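PDB 5J90: RagB/SusD domain protein from Flavobacterium johnsoniae, which binds chitin as a SusD-family lipoprotein, probably capturing the polysaccharide at the outer membrane for a chitin utilization system. Local coordinates for residues Q160-L165 against T205-L210. Numbering follows the deposited sequence.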
loop_
_atom_site.group_PDB
_atom_site.type_symbol
_atom_site.label_atom_id
_atom_site.label_comp_id
_atom_site.label_asym_id
_atom_site.label_seq_id
_atom_site.Cartn_x
_atom_site.Cartn_y
_atom_site.Cartn_z
ATOM N N GLN A 160 -18.243 1.299 5.704
ATOM C CA GLN A 160 -19.674 1.481 5.459
ATOM C C GLN A 160 -20.385 0.193 5.034
ATOM O O GLN A 160 -21.494 -0.091 5.493
ATOM C CB GLN A 160 -19.902 2.576 4.423
ATOM C CG GLN A 160 -19.499 3.957 4.859
ATOM C CD GLN A 160 -19.623 4.951 3.730
ATOM O OE1 GLN A 160 -20.732 5.389 3.405
ATOM N NE2 GLN A 160 -18.488 5.295 3.101
ATOM N N MET A 161 -19.753 -0.594 4.163
ATOM C CA MET A 161 -20.349 -1.845 3.710
ATOM C C MET A 161 -20.538 -2.824 4.867
ATOM O O MET A 161 -21.584 -3.467 4.972
ATOM C CB MET A 161 -19.539 -2.465 2.567
ATOM C CG MET A 161 -19.580 -1.636 1.282
ATOM S SD MET A 161 -18.819 -2.439 -0.136
ATOM C CE MET A 161 -17.131 -2.737 0.406
ATOM N N PHE A 162 -19.553 -2.937 5.751
ATOM C CA PHE A 162 -19.712 -3.813 6.913
ATOM C C PHE A 162 -20.875 -3.344 7.785
ATOM O O PHE A 162 -21.617 -4.172 8.322
ATOM C CB PHE A 162 -18.427 -3.848 7.751
ATOM C CG PHE A 162 -17.283 -4.621 7.124
ATOM C CD1 PHE A 162 -17.445 -5.935 6.691
ATOM C CD2 PHE A 162 -16.026 -4.042 7.017
ATOM C CE1 PHE A 162 -16.384 -6.652 6.141
ATOM C CE2 PHE A 162 -14.962 -4.744 6.465
ATOM C CZ PHE A 162 -15.140 -6.059 6.024
ATOM N N ALA A 163 -21.039 -2.025 7.929
ATOM C CA ALA A 163 -22.127 -1.477 8.753
ATOM C C ALA A 163 -23.488 -1.686 8.097
ATOM O O ALA A 163 -24.481 -1.936 8.781
ATOM C CB ALA A 163 -21.898 0.017 9.037
ATOM N N GLU A 164 -23.534 -1.572 6.774
ATOM C CA GLU A 164 -24.761 -1.853 6.034
ATOM C C GLU A 164 -25.166 -3.315 6.185
ATOM O O GLU A 164 -26.344 -3.624 6.387
ATOM C CB GLU A 164 -24.592 -1.464 4.570
ATOM C CG GLU A 164 -24.585 0.048 4.389
ATOM C CD GLU A 164 -24.137 0.499 3.009
ATOM O OE1 GLU A 164 -23.459 -0.287 2.300
ATOM O OE2 GLU A 164 -24.460 1.652 2.635
ATOM N N LEU A 165 -24.203 -4.224 6.096
ATOM C CA LEU A 165 -24.519 -5.622 6.353
ATOM C C LEU A 165 -24.991 -5.839 7.796
ATOM O O LEU A 165 -25.891 -6.649 8.026
ATOM C CB LEU A 165 -23.335 -6.523 6.011
ATOM C CG LEU A 165 -22.944 -6.534 4.527
ATOM C CD1 LEU A 165 -21.755 -7.456 4.315
ATOM C CD2 LEU A 165 -24.110 -6.943 3.644
ATOM N N THR A 205 -22.009 -14.475 4.431
ATOM C CA THR A 205 -20.944 -15.012 3.595
ATOM C C THR A 205 -20.244 -13.882 2.826
ATOM O O THR A 205 -19.025 -13.890 2.658
ATOM C CB THR A 205 -21.484 -16.070 2.619
ATOM O OG1 THR A 205 -22.285 -17.012 3.344
ATOM C CG2 THR A 205 -20.336 -16.823 1.955
ATOM N N LEU A 206 -21.025 -12.898 2.388
ATOM C CA LEU A 206 -20.478 -11.704 1.746
ATOM C C LEU A 206 -19.591 -10.939 2.733
ATOM O O LEU A 206 -18.504 -10.478 2.356
ATOM C CB LEU A 206 -21.627 -10.830 1.235
ATOM C CG LEU A 206 -21.313 -9.531 0.501
ATOM C CD1 LEU A 206 -20.309 -9.746 -0.612
ATOM C CD2 LEU A 206 -22.615 -8.919 -0.032
ATOM N N ARG A 207 -20.026 -10.821 3.992
ATOM C CA ARG A 207 -19.170 -10.226 5.016
ATOM C C ARG A 207 -17.836 -10.973 5.122
ATOM O O ARG A 207 -16.781 -10.358 5.221
ATOM C CB ARG A 207 -19.851 -10.220 6.391
ATOM C CG ARG A 207 -18.980 -9.544 7.458
ATOM C CD ARG A 207 -19.496 -9.724 8.897
ATOM N NE ARG A 207 -20.909 -9.387 9.025
ATOM C CZ ARG A 207 -21.408 -8.155 9.026
ATOM N NH1 ARG A 207 -20.614 -7.092 8.909
ATOM N NH2 ARG A 207 -22.727 -7.989 9.126
ATOM N N LEU A 208 -17.889 -12.302 5.113
ATOM C CA LEU A 208 -16.672 -13.097 5.195
ATOM C C LEU A 208 -15.739 -12.848 4.008
ATOM O O LEU A 208 -14.518 -12.722 4.188
ATOM C CB LEU A 208 -17.019 -14.590 5.337
ATOM C CG LEU A 208 -15.852 -15.576 5.465
ATOM C CD1 LEU A 208 -14.986 -15.265 6.693
ATOM C CD2 LEU A 208 -16.380 -17.008 5.527
ATOM N N ARG A 209 -16.302 -12.753 2.803
ATOM C CA ARG A 209 -15.514 -12.396 1.629
ATOM C C ARG A 209 -14.820 -11.043 1.814
ATOM O O ARG A 209 -13.619 -10.912 1.560
ATOM C CB ARG A 209 -16.406 -12.364 0.379
ATOM C CG ARG A 209 -15.688 -11.792 -0.843
ATOM C CD ARG A 209 -16.633 -11.522 -2.007
ATOM N NE ARG A 209 -17.006 -12.754 -2.707
ATOM C CZ ARG A 209 -17.801 -12.777 -3.769
ATOM N NH1 ARG A 209 -18.310 -11.644 -4.236
ATOM N NH2 ARG A 209 -18.095 -13.931 -4.358
ATOM N N LEU A 210 -15.579 -10.043 2.242
ATOM C CA LEU A 210 -15.024 -8.694 2.396
ATOM C C LEU A 210 -13.981 -8.643 3.515
ATOM O O LEU A 210 -12.975 -7.923 3.417
ATOM C CB LEU A 210 -16.135 -7.666 2.632
ATOM C CG LEU A 210 -17.137 -7.522 1.487
ATOM C CD1 LEU A 210 -18.214 -6.508 1.855
ATOM C CD2 LEU A 210 -16.462 -7.161 0.176
#
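Arg207 reaches across to helix 154-177 and donates a hydrogen bond from NH1 to the backbone carbonyl O of Phe162, 3.1 Å away. The bond is nearly straight, with 163° at the hydrogen, and the oxygen lies close to the guanidinium plane, at its edge. The other terminal nitrogen, NH2, comes to 3.5 Å from CB of Leu165, so the charged tip rests against the backbone and first side-chain carbon of the neighbouring turn. Behind it the aliphatic part of the arginine meets an aromatic ring: CG of Arg207 is 4.0 Å from CD1 of Phe162, and the ring and guanidinium planes are only modestly inclined. The same ring passes Leu210, its CE1 3.7 Å from the leucine CB, while carbonyl O of Arg207 faces the ring edge in plane. Apolar contacts fill the remainder, with Met161 CE 4.2 Å from Leu210 CD1 and the two side chains at about a right angle; Leu165 CD1 packs more loosely against Leu206 CG.

This is antiparallel helix pairing, the axes 10.5 Å apart at 163°, within the helical, TPR-related framework of the SusD family. The arginine charge is buried here among apolar side chains, and its terminal nitrogens are engaged by a carbonyl and two carboxylates. The arginine leaves its backbone with CG anti to N (chi1 -178°), then bends at chi3, where NE turns off the extended chain. Outside the two segments, Glu225 of helix 219-231 forms a salt bridge with NH1 and Asp166 one with NH2, fixing the guanidinium. A leucine in place of Arg207 would probably cost Glu225 and Asp166 this salt-bridge partner and the Phe162 carbonyl this donor. On the flank beside Met161 and Leu210, helix 113-134 closes in through His128.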